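Local coordinates for protein glutathione-independent glyoxalase DJ-1 (Schizosaccharomyces pombe, PDB 4QYT) that converts methylglyoxal to D-lactate in a single step without glutathione and takes part in protection against reactive oxygen species, at residues Ile18-Pro23 / Ile34-Val39; Gly25-Ala30 / Ile76-Gly81; Asn157-Gln162 / Gly171-Glu176. All coordinates share one frame; numbering follows the deposited sequence. Where two conformers were deposited one is given.

Contact 1: Ile18-Pro23 / Ile34-Val39. With EDO (1,2-ethanediol), chain E.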
ATOM      1  N   ILE A  18      -3.328  -2.226   1.598  1.00  7.16           N
ATOM      2  CA  ILE A  18      -2.514  -2.292   0.391  1.00  7.43           C
ATOM      3  C   ILE A  18      -3.333  -1.860  -0.825  1.00  7.64           C
ATOM      4  O   ILE A  18      -2.854  -1.076  -1.677  1.00  8.05           O
ATOM      5  CB  ILE A  18      -1.902  -3.696   0.224  1.00  7.74           C
ATOM      6  CG1 ILE A  18      -0.908  -3.957   1.349  1.00  8.17           C
ATOM      7  CG2 ILE A  18      -1.274  -3.840  -1.144  1.00  8.67           C
ATOM      8  CD1 ILE A  18      -0.525  -5.434   1.509  1.00  9.31           C
ATOM      9  N   GLU A  19      -4.546  -2.381  -0.908  1.00  7.95           N
ATOM     10  CA  GLU A  19      -5.418  -2.080  -2.051  1.00  8.05           C
ATOM     11  C   GLU A  19      -5.905  -0.638  -2.046  1.00  7.42           C
ATOM     12  O   GLU A  19      -6.158  -0.095  -3.113  1.00  9.40           O
ATOM     13  CB  GLU A  19      -6.561  -3.051  -2.070  1.00  8.76           C
ATOM     14  CG  GLU A  19      -6.075  -4.458  -2.361  1.00 10.09           C
ATOM     15  CD  GLU A  19      -7.025  -5.520  -1.988  1.00 11.42           C
ATOM     16  OE1 GLU A  19      -8.156  -5.279  -1.604  1.00 13.55           O
ATOM     17  OE2 GLU A  19      -6.537  -6.695  -2.032  1.00 14.17           O
ATOM     18  N   PHE A  20      -6.036  -0.034  -0.869  0.50  7.22           N
ATOM     19  CA  PHE A  20      -6.298   1.402  -0.770  0.50  7.23           C
ATOM     20  C   PHE A  20      -5.076   2.211  -1.239  0.50  7.26           C
ATOM     21  O   PHE A  20      -5.190   3.107  -2.060  0.50  7.05           O
ATOM     22  CB  PHE A  20      -6.678   1.776   0.676  0.50  7.13           C
ATOM     23  CG  PHE A  20      -6.970   3.254   0.867  0.50  6.68           C
ATOM     24  CD1 PHE A  20      -5.920   4.186   0.943  0.50  6.36           C
ATOM     25  CD2 PHE A  20      -8.275   3.729   0.873  0.50  6.24           C
ATOM     26  CE1 PHE A  20      -6.174   5.547   1.069  0.50  6.54           C
ATOM     27  CE2 PHE A  20      -8.534   5.070   0.984  0.50  6.79           C
ATOM     28  CZ  PHE A  20      -7.482   5.972   1.053  0.50  7.36           C
ATOM     29  N   SER A  21      -3.894   1.898  -0.687  0.58  6.55           N
ATOM     30  CA  SER A  21      -2.739   2.782  -0.888  0.58  6.62           C
ATOM     31  C   SER A  21      -2.219   2.830  -2.318  0.58  6.29           C
ATOM     32  O   SER A  21      -1.654   3.838  -2.726  0.58  7.13           O
ATOM     33  CB  SER A  21      -1.614   2.383   0.076  0.58  7.16           C
ATOM     34  OG  SER A  21      -2.030   2.473   1.435  0.58  7.56           O
ATOM     35  N   ALA A  22      -2.301   1.723  -3.053  1.00  7.19           N
ATOM     36  CA  ALA A  22      -1.731   1.724  -4.393  1.00  7.83           C
ATOM     37  C   ALA A  22      -2.438   2.718  -5.336  1.00  7.84           C
ATOM     38  O   ALA A  22      -1.773   3.628  -5.857  1.00  8.17           O
ATOM     39  CB  ALA A  22      -1.682   0.306  -4.957  1.00  9.45           C
ATOM     40  N   PRO A  23      -3.758   2.594  -5.575  1.00  7.86           N
ATOM     41  CA  PRO A  23      -4.411   3.605  -6.408  1.00  8.58           C
ATOM     42  C   PRO A  23      -4.256   4.996  -5.823  1.00  7.78           C
ATOM     43  O   PRO A  23      -4.120   5.964  -6.572  1.00  9.12           O
ATOM     44  CB  PRO A  23      -5.860   3.116  -6.500  1.00  9.41           C
ATOM     45  CG  PRO A  23      -6.052   2.184  -5.322  1.00  9.94           C
ATOM     46  CD  PRO A  23      -4.705   1.541  -5.161  1.00  8.55           C
ATOM     47  N   ILE A  34      -8.044  13.286  -5.969  1.00 10.26           N
ATOM     48  CA  ILE A  34      -8.600  12.056  -5.421  1.00  8.83           C
ATOM     49  C   ILE A  34      -9.032  12.305  -3.992  1.00  9.26           C
ATOM     50  O   ILE A  34      -8.270  12.891  -3.213  1.00 11.13           O
ATOM     51  CB  ILE A  34      -7.614  10.865  -5.553  1.00  8.99           C
ATOM     52  CG1 ILE A  34      -8.247   9.565  -5.085  1.00  8.86           C
ATOM     53  CG2 ILE A  34      -6.274  11.123  -4.867  1.00 10.30           C
ATOM     54  CD1 ILE A  34      -7.483   8.337  -5.531  1.00  9.17           C
ATOM     55  N   ASP A  35     -10.249  11.845  -3.676  1.00  8.32           N
ATOM     56  CA  ASP A  35     -10.779  11.877  -2.319  1.00  8.67           C
ATOM     57  C   ASP A  35     -11.006  10.445  -1.853  1.00  7.81           C
ATOM     58  O   ASP A  35     -11.483   9.632  -2.633  1.00  8.60           O
ATOM     59  CB  ASP A  35     -12.160  12.564  -2.245  1.00  9.51           C
ATOM     60  CG  ASP A  35     -12.165  14.054  -2.501  1.00 11.01           C
ATOM     61  OD1 ASP A  35     -11.143  14.715  -2.232  1.00 16.50           O
ATOM     62  OD2 ASP A  35     -13.221  14.547  -2.924  1.00 11.56           O
ATOM     63  N   SER A  36     -10.791  10.198  -0.565  1.00  7.61           N
ATOM     64  CA  SER A  36     -11.300   8.986   0.057  1.00  7.77           C
ATOM     65  C   SER A  36     -12.662   9.291   0.635  1.00  7.88           C
ATOM     66  O   SER A  36     -12.873  10.325   1.277  1.00  9.52           O
ATOM     67  CB  SER A  36     -10.342   8.465   1.126  1.00  8.73           C
ATOM     68  OG  SER A  36     -10.080   9.469   2.094  1.00 10.39           O
ATOM     69  N   VAL A  37     -13.604   8.391   0.352  1.00  7.63           N
ATOM     70  CA  VAL A  37     -15.013   8.566   0.724  1.00  7.68           C
ATOM     71  C   VAL A  37     -15.450   7.369   1.540  1.00  7.96           C
ATOM     72  O   VAL A  37     -15.525   6.239   1.030  1.00  7.97           O
ATOM     73  CB  VAL A  37     -15.896   8.776  -0.521  1.00  7.73           C
ATOM     74  CG1 VAL A  37     -17.346   8.892  -0.115  1.00  9.45           C
ATOM     75  CG2 VAL A  37     -15.452  10.008  -1.331  1.00  9.10           C
ATOM     76  N   TYR A  38     -15.702   7.625   2.830  1.00  8.62           N
ATOM     77  CA  TYR A  38     -15.969   6.594   3.823  1.00  8.83           C
ATOM     78  C   TYR A  38     -17.448   6.248   3.865  1.00  9.25           C
ATOM     79  O   TYR A  38     -18.317   7.135   3.944  1.00 10.26           O
ATOM     80  CB  TYR A  38     -15.503   7.117   5.182  1.00  9.81           C
ATOM     81  CG  TYR A  38     -15.913   6.308   6.390  1.00 10.07           C
ATOM     82  CD1 TYR A  38     -15.463   4.994   6.569  1.00  9.90           C
ATOM     83  CD2 TYR A  38     -16.659   6.873   7.403  1.00 12.52           C
ATOM     84  CE1 TYR A  38     -15.743   4.277   7.740  1.00 11.94           C
ATOM     85  CE2 TYR A  38     -16.959   6.154   8.545  1.00 15.03           C
ATOM     86  CZ  TYR A  38     -16.475   4.870   8.740  1.00 13.58           C
ATOM     87  OH  TYR A  38     -16.838   4.212   9.894  1.00 16.01           O
ATOM     88  N   VAL A  39     -17.704   4.946   3.929  1.00  9.59           N
ATOM     89  CA  VAL A  39     -19.007   4.394   4.154  1.00 11.96           C
ATOM     90  C   VAL A  39     -18.931   3.639   5.479  1.00 12.76           C
ATOM     91  O   VAL A  39     -18.326   2.581   5.585  1.00 13.81           O
ATOM     92  CB  VAL A  39     -19.390   3.429   3.026  1.00 13.57           C
ATOM     93  CG1 VAL A  39     -20.733   2.748   3.286  1.00 16.50           C
ATOM     94  CG2 VAL A  39     -19.385   4.148   1.693  1.00 14.14           C
TER
HETATM   95  C1  EDO E 201      -6.871  10.956   3.986  1.00 17.15           C
HETATM   96  O1  EDO E 201      -6.316  10.411   5.133  1.00 15.50           O
HETATM   97  C2  EDO E 201      -7.014  10.097   2.710  1.00 14.57           C
HETATM   98  O2  EDO E 201      -7.738   8.993   3.036  1.00 19.11           O
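The beta-alpha-beta unit formed by strand 7-12, helix 17-29 and strand 34-39 returns to the sheet here, with F20 of the helix meeting S36 of the second parallel strand and P23 meeting I34. The F20 side chain extends away from its backbone N (chi1 -180°), which carries the far end of the ring to the strand. S36 CB lies at the ring edge, near the ring plane, 3.8 Å from F20 CZ. One turn on, the touch is slighter: I34, with both torsions extended, brings its CD1 to 4.2 Å from the P23 carbonyl O, at the point where the helix is kinked by the proline. F20 also packs on L9 and V11 of strand 7-12, the first strand of the unit. The preceding E19 is an inferred active-site residue, but this packing lies apart. A 1,2-ethanediol molecule, probably from the crystallisation liquor, lies beside the ring. Its O2 is hydrogen-bonded to S36 OG at 2.6 Å and approaches F20 CZ obliquely at 3.6 Å. S36 OG also bonds to N58 N. The diol additionally bonds to E54 N of the second subunit, whose V53 packs on F20, while S21 OG pairs with S21 OG of that subunit across the dimer interface.

Contact 2: Gly25-Ala30 / Ile76-Gly81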
ATOM      1  N   GLY A  25      -1.774   6.367  -4.097  1.00  7.32           N
ATOM      2  CA  GLY A  25      -0.463   6.903  -4.369  1.00  8.19           C
ATOM      3  C   GLY A  25      -0.203   7.136  -5.843  1.00  8.18           C
ATOM      4  O   GLY A  25       0.539   8.057  -6.208  1.00  9.24           O
ATOM      5  N   ILE A  26      -0.784   6.300  -6.678  1.00  8.35           N
ATOM      6  CA  ILE A  26      -0.610   6.443  -8.146  1.00  8.38           C
ATOM      7  C   ILE A  26      -1.317   7.693  -8.645  1.00  8.52           C
ATOM      8  O   ILE A  26      -0.731   8.487  -9.386  1.00  9.59           O
ATOM      9  CB  ILE A  26      -1.049   5.149  -8.845  1.00  8.68           C
ATOM     10  CG1 ILE A  26      -0.035   4.033  -8.549  1.00  9.33           C
ATOM     11  CG2 ILE A  26      -1.197   5.339 -10.358  1.00  9.75           C
ATOM     12  CD1 ILE A  26      -0.529   2.638  -8.873  1.00 10.99           C
ATOM     13  N   PHE A  27      -2.577   7.897  -8.246  1.00  8.33           N
ATOM     14  CA  PHE A  27      -3.286   9.106  -8.683  1.00  8.48           C
ATOM     15  C   PHE A  27      -2.689  10.366  -8.086  1.00  8.86           C
ATOM     16  O   PHE A  27      -2.614  11.387  -8.792  1.00  9.93           O
ATOM     17  CB  PHE A  27      -4.788   8.983  -8.427  1.00  8.38           C
ATOM     18  CG  PHE A  27      -5.495   8.156  -9.446  1.00  8.28           C
ATOM     19  CD1 PHE A  27      -5.730   8.691 -10.702  1.00  9.46           C
ATOM     20  CD2 PHE A  27      -5.885   6.866  -9.226  1.00 10.89           C
ATOM     21  CE1 PHE A  27      -6.318   7.943 -11.702  1.00  9.76           C
ATOM     22  CE2 PHE A  27      -6.489   6.122 -10.236  1.00 11.72           C
ATOM     23  CZ  PHE A  27      -6.668   6.666 -11.511  1.00 10.19           C
ATOM     24  N   LYS A  28      -2.216  10.321  -6.838  1.00  8.84           N
ATOM     25  CA  LYS A  28      -1.537  11.488  -6.279  1.00  9.38           C
ATOM     26  C   LYS A  28      -0.278  11.821  -7.095  1.00 10.47           C
ATOM     27  O   LYS A  28      -0.007  12.989  -7.428  1.00 12.36           O
ATOM     28  CB  LYS A  28      -1.181  11.253  -4.800  1.00  9.74           C
ATOM     29  CG  LYS A  28      -2.375  11.420  -3.895  1.00  9.65           C
ATOM     30  CD  LYS A  28      -2.477  12.862  -3.441  1.00 12.65           C
ATOM     31  CE  LYS A  28      -3.660  13.112  -2.554  1.00 12.36           C
ATOM     32  NZ  LYS A  28      -3.688  14.527  -2.060  1.00 14.53           N
ATOM     33  N   ARG A  29       0.505  10.808  -7.467  1.00 10.23           N
ATOM     34  CA  ARG A  29       1.687  11.075  -8.284  1.00 11.31           C
ATOM     35  C   ARG A  29       1.321  11.687  -9.626  1.00 11.97           C
ATOM     36  O   ARG A  29       2.098  12.458 -10.205  1.00 14.77           O
ATOM     37  CB  ARG A  29       2.471   9.794  -8.492  1.00 10.69           C
ATOM     38  CG  ARG A  29       3.287   9.384  -7.256  1.00 10.85           C
ATOM     39  CD  ARG A  29       3.778   7.966  -7.391  1.00 11.49           C
ATOM     40  NE  ARG A  29       4.688   7.543  -6.332  1.00 10.87           N
ATOM     41  CZ  ARG A  29       4.310   7.260  -5.102  1.00 10.14           C
ATOM     42  NH1 ARG A  29       3.025   7.249  -4.762  1.00 10.17           N
ATOM     43  NH2 ARG A  29       5.215   6.860  -4.218  1.00 11.00           N
ATOM     44  N   ALA A  30       0.201  11.258 -10.190  1.00 11.89           N
ATOM     45  CA  ALA A  30      -0.320  11.797 -11.438  1.00 11.89           C
ATOM     46  C   ALA A  30      -0.873  13.189 -11.341  1.00 12.36           C
ATOM     47  O   ALA A  30      -1.275  13.778 -12.362  1.00 14.86           O
ATOM     48  CB  ALA A  30      -1.359  10.844 -12.017  1.00 12.45           C
ATOM     49  N   ILE A  76     -14.193   8.734 -11.648  1.00  8.04           N
ATOM     50  CA  ILE A  76     -13.718   7.373 -11.417  1.00  8.12           C
ATOM     51  C   ILE A  76     -14.163   6.998  -9.999  1.00  7.42           C
ATOM     52  O   ILE A  76     -13.984   7.768  -9.071  1.00  8.34           O
ATOM     53  CB  ILE A  76     -12.188   7.258 -11.545  1.00  8.51           C
ATOM     54  CG1 ILE A  76     -11.691   7.762 -12.898  1.00  9.94           C
ATOM     55  CG2 ILE A  76     -11.727   5.824 -11.279  1.00  9.59           C
ATOM     56  CD1 ILE A  76     -10.225   7.488 -13.154  1.00 12.24           C
ATOM     57  N   ALA A  77     -14.715   5.782  -9.890  1.00  7.85           N
ATOM     58  CA  ALA A  77     -15.084   5.209  -8.597  1.00  7.50           C
ATOM     59  C   ALA A  77     -14.281   3.947  -8.383  1.00  7.52           C
ATOM     60  O   ALA A  77     -14.325   3.070  -9.239  1.00  8.41           O
ATOM     61  CB  ALA A  77     -16.566   4.889  -8.560  1.00  9.38           C
ATOM     62  N   ILE A  78     -13.589   3.861  -7.256  1.00  7.25           N
ATOM     63  CA  ILE A  78     -12.734   2.701  -6.953  1.00  7.76           C
ATOM     64  C   ILE A  78     -13.249   2.045  -5.673  1.00  7.85           C
ATOM     65  O   ILE A  78     -13.435   2.690  -4.646  1.00  8.52           O
ATOM     66  CB  ILE A  78     -11.254   3.139  -6.784  1.00  7.80           C
ATOM     67  CG1 ILE A  78     -10.756   3.891  -8.026  1.00  9.13           C
ATOM     68  CG2 ILE A  78     -10.388   1.904  -6.475  1.00  9.27           C
ATOM     69  CD1 ILE A  78      -9.374   4.449  -7.877  1.00  9.71           C
ATOM     70  N   ILE A  79     -13.342   0.711  -5.759  0.55  8.67           N
ATOM     71  CA  ILE A  79     -13.821  -0.123  -4.678  0.55  9.60           C
ATOM     72  C   ILE A  79     -12.709  -1.098  -4.347  0.55  9.40           C
ATOM     73  O   ILE A  79     -12.381  -2.024  -5.126  0.55  9.33           O
ATOM     74  CB  ILE A  79     -15.128  -0.857  -5.008  0.55 11.29           C
ATOM     75  CG1 ILE A  79     -16.118   0.155  -5.571  0.55 13.20           C
ATOM     76  CG2 ILE A  79     -15.706  -1.438  -3.715  0.55 12.16           C
ATOM     77  CD1 ILE A  79     -17.437  -0.422  -6.022  0.55 16.25           C
ATOM     78  N   PRO A  80     -12.049  -0.850  -3.215  1.00  8.83           N
ATOM     79  CA  PRO A  80     -11.008  -1.769  -2.787  1.00  8.88           C
ATOM     80  C   PRO A  80     -11.603  -2.967  -2.032  1.00  9.52           C
ATOM     81  O   PRO A  80     -12.799  -3.001  -1.724  1.00 11.43           O
ATOM     82  CB  PRO A  80     -10.141  -0.883  -1.882  1.00  9.26           C
ATOM     83  CG  PRO A  80     -11.151   0.099  -1.285  1.00 10.19           C
ATOM     84  CD  PRO A  80     -12.161   0.334  -2.343  1.00  9.16           C
ATOM     85  N   GLY A  81     -10.718  -3.926  -1.715  1.00 10.06           N
ATOM     86  CA  GLY A  81     -11.125  -5.133  -1.022  1.00 11.35           C
ATOM     87  C   GLY A  81     -10.785  -5.143   0.448  1.00 10.28           C
ATOM     88  O   GLY A  81     -10.835  -4.116   1.112  1.00 10.80           O
TER
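F27, near the C-terminal end of helix 17-29, brings the far end of its ring to I76 and I78 of strand 76-79, the central strand of the Rossmann-like sheet of the DJ-1/PfpI fold. The two isoleucines lie two residues apart on the same face of the strand and share a conformation: chi1 of -56° in both and an extended chi2 send CD1 straight out toward the helix. I76 CD1 sits 4.0 Å from F27 CZ, and I78 CD1 approaches F27 CE2 at 4.1 Å. Both methyls come obliquely to the ring, so it is held at two neighbouring places by apolar contact alone.

The outer side of the helix is different in kind. K28 and R29 are partly exposed and make no touch with the strand. R29 folds back along its own helix, and NH1 donates to G25 O at 3.0 Å (N-H...O 159°), from well above the carbonyl plane. The backbone N of R29 reaches that oxygen from the opposite face, so one carbonyl receives two bonds from one residue. R29 NH2 forms a salt bridge with D16, and K28 NZ one with D52, both of the second subunit.

On the inner side, V7 of the adjacent strand 7-12 touches F27, I76 and I78, while helix 167-178 packs alongside, with L174 on F27 and F170 on I78.

Contact 3: Asn157-Gln162 / Gly171-Glu176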
ATOM      1  N   ASN A 157     -15.812  -0.115 -19.285  1.00 12.35           N
ATOM      2  CA  ASN A 157     -15.079   0.820 -18.421  1.00 11.22           C
ATOM      3  C   ASN A 157     -14.960   0.301 -16.992  1.00 10.92           C
ATOM      4  O   ASN A 157     -14.766   1.094 -16.077  1.00 11.60           O
ATOM      5  CB  ASN A 157     -15.760   2.197 -18.440  1.00 11.49           C
ATOM      6  CG  ASN A 157     -17.168   2.171 -17.895  1.00 10.29           C
ATOM      7  OD1 ASN A 157     -17.822   1.122 -17.828  1.00 12.39           O
ATOM      8  ND2 ASN A 157     -17.631   3.343 -17.477  1.00 10.91           N
ATOM      9  N   LEU A 158     -14.953  -1.032 -16.865  1.00 11.77           N
ATOM     10  CA  LEU A 158     -14.815  -1.718 -15.577  1.00 11.46           C
ATOM     11  C   LEU A 158     -13.451  -2.415 -15.539  1.00 12.35           C
ATOM     12  O   LEU A 158     -13.181  -3.316 -16.357  1.00 13.27           O
ATOM     13  CB  LEU A 158     -15.910  -2.752 -15.404  1.00 12.84           C
ATOM     14  CG  LEU A 158     -15.800  -3.622 -14.134  1.00 13.44           C
ATOM     15  CD1 LEU A 158     -15.902  -2.791 -12.864  1.00 13.90           C
ATOM     16  CD2 LEU A 158     -16.818  -4.753 -14.169  1.00 17.07           C
ATOM     17  N   ILE A 159     -12.636  -2.010 -14.582  0.59 11.19           N
ATOM     18  CA  ILE A 159     -11.370  -2.647 -14.303  0.59 11.13           C
ATOM     19  C   ILE A 159     -11.559  -3.486 -13.033  0.59 10.27           C
ATOM     20  O   ILE A 159     -11.971  -2.964 -11.990  0.59  9.27           O
ATOM     21  CB  ILE A 159     -10.292  -1.563 -14.054  0.59  9.69           C
ATOM     22  CG1 ILE A 159     -10.013  -0.732 -15.324  0.59 12.47           C
ATOM     23  CG2 ILE A 159      -9.000  -2.203 -13.544  0.59 11.44           C
ATOM     24  CD1 ILE A 159     -11.042   0.317 -15.718  0.59 12.55           C
ATOM     25  N   THR A 160     -11.188  -4.770 -13.115  1.00 12.06           N
ATOM     26  CA  THR A 160     -11.162  -5.629 -11.932  1.00 12.67           C
ATOM     27  C   THR A 160      -9.792  -6.276 -11.768  1.00 12.59           C
ATOM     28  O   THR A 160      -9.010  -6.357 -12.718  1.00 14.36           O
ATOM     29  CB  THR A 160     -12.298  -6.672 -11.960  1.00 14.69           C
ATOM     30  OG1 THR A 160     -12.177  -7.523 -13.102  1.00 16.42           O
ATOM     31  CG2 THR A 160     -13.647  -6.029 -11.887  1.00 14.44           C
ATOM     32  N   SER A 161      -9.458  -6.620 -10.527  1.00 12.46           N
ATOM     33  CA  SER A 161      -8.133  -7.127 -10.213  1.00 12.95           C
ATOM     34  C   SER A 161      -8.149  -8.020  -8.983  1.00 14.35           C
ATOM     35  O   SER A 161      -9.129  -8.090  -8.280  1.00 13.64           O
ATOM     36  CB  SER A 161      -7.200  -5.949 -10.032  1.00 12.29           C
ATOM     37  OG  SER A 161      -5.846  -6.267  -9.926  1.00 12.90           O
ATOM     38  N   GLN A 162      -7.094  -8.804  -8.805  1.00 14.85           N
ATOM     39  CA  GLN A 162      -7.150  -9.969  -7.930  1.00 14.48           C
ATOM     40  C   GLN A 162      -6.879  -9.714  -6.446  1.00 14.03           C
ATOM     41  O   GLN A 162      -7.546 -10.310  -5.588  1.00 19.60           O
ATOM     42  CB  GLN A 162      -6.171 -11.026  -8.435  1.00 16.85           C
ATOM     43  CG  GLN A 162      -6.572 -11.580  -9.802  1.00 18.73           C
ATOM     44  CD  GLN A 162      -5.750 -12.762 -10.225  1.00 22.41           C
ATOM     45  OE1 GLN A 162      -4.524 -12.695 -10.286  1.00 27.87           O
ATOM     46  NE2 GLN A 162      -6.427 -13.873 -10.523  1.00 25.44           N
ATOM     47  N   GLY A 171      -4.036  -0.030 -10.044  1.00  9.03           N
ATOM     48  CA  GLY A 171      -3.997   1.440 -10.075  1.00  8.97           C
ATOM     49  C   GLY A 171      -3.488   1.973 -11.389  1.00  9.18           C
ATOM     50  O   GLY A 171      -4.001   2.959 -11.923  1.00  9.84           O
ATOM     51  N   LEU A 172      -2.455   1.304 -11.909  1.00  9.85           N
ATOM     52  CA  LEU A 172      -1.894   1.712 -13.181  1.00 10.17           C
ATOM     53  C   LEU A 172      -2.910   1.542 -14.317  1.00 10.21           C
ATOM     54  O   LEU A 172      -2.974   2.418 -15.221  1.00 11.67           O
ATOM     55  CB  LEU A 172      -0.608   0.949 -13.490  1.00 10.35           C
ATOM     56  CG  LEU A 172       0.615   1.426 -12.751  1.00 11.24           C
ATOM     57  CD1 LEU A 172       1.727   0.378 -12.853  1.00 13.30           C
ATOM     58  CD2 LEU A 172       1.081   2.787 -13.238  1.00 13.48           C
ATOM     59  N   LYS A 173      -3.641   0.435 -14.325  0.78 11.18           N
ATOM     60  CA  LYS A 173      -4.632   0.213 -15.384  0.78 11.40           C
ATOM     61  C   LYS A 173      -5.668   1.345 -15.385  0.78 10.63           C
ATOM     62  O   LYS A 173      -6.036   1.874 -16.438  0.78 11.89           O
ATOM     63  CB  LYS A 173      -5.291  -1.161 -15.236  0.78 12.14           C
ATOM     64  CG  LYS A 173      -6.084  -1.594 -16.462  0.78 15.05           C
ATOM     65  CD  LYS A 173      -5.201  -1.949 -17.659  0.78 16.92           C
ATOM     66  CE  LYS A 173      -6.021  -2.569 -18.771  0.78 21.01           C
ATOM     67  NZ  LYS A 173      -5.175  -3.018 -19.903  0.78 24.21           N
ATOM     68  N   LEU A 174      -6.126   1.739 -14.192  1.00  9.91           N
ATOM     69  CA  LEU A 174      -7.045   2.870 -14.077  1.00  9.86           C
ATOM     70  C   LEU A 174      -6.430   4.141 -14.626  1.00 10.07           C
ATOM     71  O   LEU A 174      -7.019   4.841 -15.445  1.00 11.81           O
ATOM     72  CB  LEU A 174      -7.482   3.032 -12.627  1.00  9.75           C
ATOM     73  CG  LEU A 174      -8.464   1.965 -12.128  1.00  9.72           C
ATOM     74  CD1 LEU A 174      -8.376   1.906 -10.611  1.00 11.23           C
ATOM     75  CD2 LEU A 174      -9.873   2.280 -12.594  1.00 10.88           C
ATOM     76  N   LEU A 175      -5.219   4.452 -14.190  1.00 10.68           N
ATOM     77  CA  LEU A 175      -4.544   5.636 -14.643  1.00 10.48           C
ATOM     78  C   LEU A 175      -4.369   5.674 -16.167  1.00 11.41           C
ATOM     79  O   LEU A 175      -4.543   6.715 -16.801  1.00 13.37           O
ATOM     80  CB  LEU A 175      -3.146   5.734 -13.987  1.00 11.12           C
ATOM     81  CG  LEU A 175      -2.355   6.980 -14.387  1.00 11.70           C
ATOM     82  CD1 LEU A 175      -3.039   8.268 -13.964  1.00 12.99           C
ATOM     83  CD2 LEU A 175      -0.941   6.898 -13.856  1.00 12.44           C
ATOM     84  N   GLU A 176      -4.060   4.521 -16.737  1.00 12.03           N
ATOM     85  CA  GLU A 176      -3.821   4.403 -18.170  1.00 13.26           C
ATOM     86  C   GLU A 176      -5.033   4.830 -18.974  1.00 14.45           C
ATOM     87  O   GLU A 176      -4.876   5.283 -20.120  1.00 16.97           O
ATOM     88  CB  GLU A 176      -3.462   2.942 -18.507  1.00 15.24           C
ATOM     89  CG  GLU A 176      -2.867   2.806 -19.896  1.00 20.67           C
ATOM     90  CD  GLU A 176      -2.434   1.401 -20.240  1.00 25.43           C
ATOM     91  OE1 GLU A 176      -2.763   0.471 -19.479  1.00 20.30           O
ATOM     92  OE2 GLU A 176      -1.564   1.281 -21.141  1.00 37.23           O
TER
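N157 ND2 is gripped by two backbone carbonyls, those of F102 and K108, and N157 OD1 accepts from K104 N; these bonds fix the residue that leads into strand 158-161, where I159 packs against K173 and L174 of helix 167-178. The contact is thus a strand-helix layer at one side of the alpha/beta sandwich of the DJ-1/PfpI family. Strand 158-161 runs parallel to 109-112 and antiparallel to 152-155, and the helix that follows it lies back over the same sheet.

I159 is the strand's share of the interface. Its CB points to the helix, whereas the neighbouring L158 is directed away from the helix, and its side chain touches I110 and M112 of strand 109-112. L174 leaves its backbone at an angle, but its CD2 branch swings across to the isoleucine, 3.9 Å from I159 CD1 and 4.1 Å from both CB and CG1 of I159. The methyl therefore rests along three successive carbons of the isoleucine. I159 CD1 is turned back at chi2 (76°), and in this conformer it touches L174 CD2.

K173 takes part through the base of its chain alone. Its CB is directed at the strand, and its CG lies against the fork of the isoleucine. A bend at chi2 (71°) then leads the rest of the chain off, so the ammonium end departs from the apolar patch at the partly exposed margin. V152 and L154 of strand 152-155 continue this surface, touching K173 and I159 respectively. The opposite flank of the helix is covered by helix 181-190, through Y184, V187 and Y188. At the isoleucine's fork, the K173 CG methylene sits 4.2 Å from I159 CG1 and likewise 4.2 Å from I159 CG2.

Overall arrangement
From the N terminus, helix 17-29 supplies the first half of both contact 1 and contact 2. Contact 1 closes a short loop of ten residues when the chain re-enters the sheet at 34-39; contact 2 closes a longer one at 76-81. Because 25-30 falls inside the first loop and 76-81 beyond it, the two cross, and they touch where P23 CB lies 4.0 Å from I78 CD1. Contact 3 follows in series, a local loop of eight residues between 157-162 and 171-176. It meets contact 2 helix to helix, with I26 CG2 3.8 Å from L175 CD2. Together they seat helices 17-29 and 167-178, side by side, on one sheet.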